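Local coordinates for protein oxidoreductase (Thermotoga maritima, PDB 1ZH8) that probably catalyses NADP-dependent oxidation or reduction of an alcohol or carbonyl substrate, as a member of the GFO/IDH/MocA oxidoreductase family, at residues Leu21-Cys26 against Glu59-Met64. Residues are numbered along the deposited sequence; the frame is centred on the assembly and turned at random.
With NAP (NADP nicotinamide-adenine-dinucleotide phosphate), chain D.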
loop_
_atom_site.group_PDB
_atom_site.type_symbol
_atom_site.label_atom_id
_atom_site.label_comp_id
_atom_site.label_asym_id
_atom_site.label_seq_id
_atom_site.Cartn_x
_atom_site.Cartn_y
_atom_site.Cartn_z
ATOM N N LEU A 21 -23.936 -11.743 35.486
ATOM C CA LEU A 21 -22.803 -11.044 34.918
ATOM C C LEU A 21 -22.464 -9.808 35.719
ATOM O O LEU A 21 -23.358 -9.049 36.087
ATOM C CB LEU A 21 -23.148 -10.635 33.493
ATOM C CG LEU A 21 -22.075 -10.066 32.583
ATOM C CD1 LEU A 21 -21.065 -11.140 32.214
ATOM C CD2 LEU A 21 -22.738 -9.529 31.328
ATOM N N GLY A 22 -21.173 -9.610 35.983
ATOM C CA GLY A 22 -20.671 -8.415 36.662
ATOM C C GLY A 22 -19.955 -7.520 35.669
ATOM O O GLY A 22 -19.109 -7.987 34.887
ATOM N N ILE A 23 -20.321 -6.240 35.663
ATOM C CA ILE A 23 -19.685 -5.256 34.790
ATOM C C ILE A 23 -18.538 -4.592 35.538
ATOM O O ILE A 23 -18.732 -4.103 36.644
ATOM C CB ILE A 23 -20.681 -4.187 34.345
ATOM C CG1 ILE A 23 -21.980 -4.828 33.802
ATOM C CG2 ILE A 23 -20.026 -3.227 33.363
ATOM C CD1 ILE A 23 -21.855 -5.723 32.564
ATOM N N VAL A 24 -17.339 -4.602 34.963
ATOM C CA VAL A 24 -16.180 -4.013 35.624
ATOM C C VAL A 24 -15.560 -2.960 34.718
ATOM O O VAL A 24 -15.041 -3.278 33.644
ATOM C CB VAL A 24 -15.085 -5.056 35.974
ATOM C CG1 VAL A 24 -13.953 -4.381 36.808
ATOM C CG2 VAL A 24 -15.667 -6.291 36.680
ATOM N N GLY A 25 -15.594 -1.713 35.169
ATOM C CA GLY A 25 -15.136 -0.587 34.373
ATOM C C GLY A 25 -16.304 0.038 33.639
ATOM O O GLY A 25 -16.632 -0.378 32.543
ATOM N N CYS A 26 -16.931 1.036 34.249
ATOM C CA CYS A 26 -18.128 1.640 33.701
ATOM C C CYS A 26 -17.782 2.904 32.924
ATOM O O CYS A 26 -18.002 4.026 33.393
ATOM C CB CYS A 26 -19.085 1.964 34.838
ATOM S SG CYS A 26 -19.524 0.522 35.844
ATOM N N GLU A 59 -22.380 3.987 40.002
ATOM C CA GLU A 59 -23.751 4.238 40.442
ATOM C C GLU A 59 -24.657 4.716 39.292
ATOM O O GLU A 59 -25.805 4.270 39.182
ATOM C CB GLU A 59 -23.777 5.224 41.603
ATOM C CG GLU A 59 -23.210 4.666 42.915
ATOM C CD GLU A 59 -23.076 5.732 44.001
ATOM O OE1 GLU A 59 -22.977 6.941 43.661
ATOM O OE2 GLU A 59 -23.068 5.360 45.194
ATOM N N GLU A 60 -24.136 5.609 38.442
ATOM C CA GLU A 60 -24.852 6.070 37.242
ATOM C C GLU A 60 -25.119 4.881 36.328
ATOM O O GLU A 60 -26.215 4.717 35.813
ATOM C CB GLU A 60 -24.043 7.124 36.465
ATOM C CG GLU A 60 -23.971 8.528 37.073
ATOM C CD GLU A 60 -22.748 9.358 36.573
ATOM O OE1 GLU A 60 -22.166 9.058 35.490
ATOM O OE2 GLU A 60 -22.365 10.325 37.281
ATOM N N PHE A 61 -24.098 4.055 36.128
ATOM C CA PHE A 61 -24.256 2.828 35.363
ATOM C C PHE A 61 -25.304 1.895 35.982
ATOM O O PHE A 61 -26.164 1.380 35.259
ATOM C CB PHE A 61 -22.920 2.108 35.204
ATOM C CG PHE A 61 -22.964 0.959 34.234
ATOM C CD1 PHE A 61 -22.786 1.173 32.878
ATOM C CD2 PHE A 61 -23.198 -0.337 34.680
ATOM C CE1 PHE A 61 -22.827 0.109 31.982
ATOM C CE2 PHE A 61 -23.242 -1.399 33.787
ATOM C CZ PHE A 61 -23.062 -1.179 32.443
ATOM N N ALA A 62 -25.241 1.675 37.302
ATOM C CA ALA A 62 -26.272 0.886 37.990
ATOM C C ALA A 62 -27.706 1.333 37.639
ATOM O O ALA A 62 -28.578 0.488 37.429
ATOM C CB ALA A 62 -26.061 0.886 39.500
ATOM N N LYS A 63 -27.946 2.642 37.563
ATOM C CA LYS A 63 -29.299 3.150 37.286
ATOM C C LYS A 63 -29.756 2.827 35.867
ATOM O O LYS A 63 -30.917 2.461 35.660
ATOM C CB LYS A 63 -29.436 4.658 37.567
ATOM C CG LYS A 63 -29.615 4.995 39.041
ATOM C CD LYS A 63 -30.204 6.388 39.230
HETATM N N MSE A 64 -28.851 2.963 34.896
HETATM C CA MSE A 64 -29.142 2.567 33.525
HETATM C C MSE A 64 -29.550 1.081 33.442
HETATM O O MSE A 64 -30.408 0.721 32.643
HETATM C CB MSE A 64 -27.948 2.870 32.610
HETATM C CG MSE A 64 -27.534 4.359 32.549
HETATM SE SE MSE A 64 -25.820 4.725 31.551
HETATM C CE MSE A 64 -26.584 5.097 29.698
HETATM P PA NAP D . -12.846 4.259 29.309
HETATM O O1A NAP D . -14.008 5.120 28.967
HETATM O O2A NAP D . -11.719 4.999 29.900
HETATM O O5B NAP D . -13.368 3.062 30.240
HETATM C C5B NAP D . -12.519 2.493 31.210
HETATM C C4B NAP D . -13.313 2.340 32.492
HETATM O O4B NAP D . -12.581 1.567 33.434
HETATM C C3B NAP D . -13.586 3.684 33.157
HETATM O O3B NAP D . -14.859 3.563 33.720
HETATM C C2B NAP D . -12.514 3.711 34.233
HETATM O O2B NAP D . -12.543 4.587 35.355
HETATM C C1B NAP D . -12.547 2.263 34.671
HETATM N N9A NAP D . -11.355 1.918 35.441
HETATM C C8A NAP D . -10.081 2.424 35.306
HETATM N N7A NAP D . -9.288 1.810 36.213
HETATM C C5A NAP D . -10.044 0.929 36.920
HETATM C C6A NAP D . -9.761 0.050 37.958
HETATM N N6A NAP D . -8.542 -0.027 38.464
HETATM N N1A NAP D . -10.749 -0.749 38.470
HETATM C C2A NAP D . -12.025 -0.662 37.967
HETATM N N3A NAP D . -12.315 0.209 36.948
HETATM C C4A NAP D . -11.341 0.987 36.435
HETATM O O3 NAP D . -12.325 3.547 27.977
HETATM P PN NAP D . -13.241 2.638 27.019
HETATM O O1N NAP D . -14.566 2.258 27.606
HETATM O O2N NAP D . -13.098 3.342 25.752
HETATM O O5D NAP D . -12.417 1.261 26.876
HETATM C C5D NAP D . -12.454 0.209 27.824
HETATM C C4D NAP D . -12.128 -1.104 27.115
HETATM O O4D NAP D . -13.051 -1.288 26.048
HETATM C C3D NAP D . -10.732 -1.061 26.486
HETATM O O3D NAP D . -10.069 -2.292 26.656
HETATM C C2D NAP D . -10.975 -0.824 25.015
HETATM O O2D NAP D . -9.976 -1.396 24.197
HETATM C C1D NAP D . -12.344 -1.461 24.825
HETATM N N1N NAP D . -13.051 -0.848 23.704
HETATM C C2N NAP D . -13.442 -1.654 22.673
HETATM C C3N NAP D . -14.113 -1.123 21.568
HETATM C C7N NAP D . -14.740 -2.036 20.542
HETATM O O7N NAP D . -15.366 -1.413 19.446
HETATM N N7N NAP D . -14.709 -3.376 20.674
HETATM C C4N NAP D . -14.389 0.250 21.532
HETATM C C5N NAP D . -13.998 1.069 22.599
HETATM C C6N NAP D . -13.324 0.505 23.687
HETATM P P2B NAP D . -13.717 5.456 36.031
HETATM O O1X NAP D . -14.521 4.632 37.015
HETATM O O2X NAP D . -14.667 6.000 34.989
HETATM O O3X NAP D . -12.982 6.571 36.743
#
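F61, on helix 55-65, lies against I23 and C26, and the contact rests on its side chain, CB as well as ring. The apolar part joins F61 to I23 of strand 19-24, whose side chain crosses the phenylalanine at about a right angle. CG1 of I23 lies 3.7 Å from CE2 of F61, and CG2 of I23 comes within 3.8 Å of CZ of F61. A beta-branched residue suits this strand position because it spreads two carbons against the outer part of the ring. The sulfur-aromatic part belongs to C26, just past the strand, whose small, polarisable SG fits obliquely beside the ring, 4.3 Å from the F61 centroid, and also meets CB of F61 at 3.8 Å. A long, flat side chain suits F61: with CG anti to the backbone N (chi1 -170°), its inner part meets C26 while CE2 and CZ reach I23. V50 of strand 45-51 and A30 of helix 28-39 also touch it. Cutting F61 back to an alanine removes the ring, and I23 and the sulfur of C26 would probably lose their cover, opening a gap between strand and helix. At G25, in a turn consistent with the Rossmann glycine motif, a side chain would clash with O4B of NADP and with the preceding carbonyl O. The chemistry is thus dispersive and buried, packing a helix of the Rossmann fold against the strand that leads into the cofactor-binding turn.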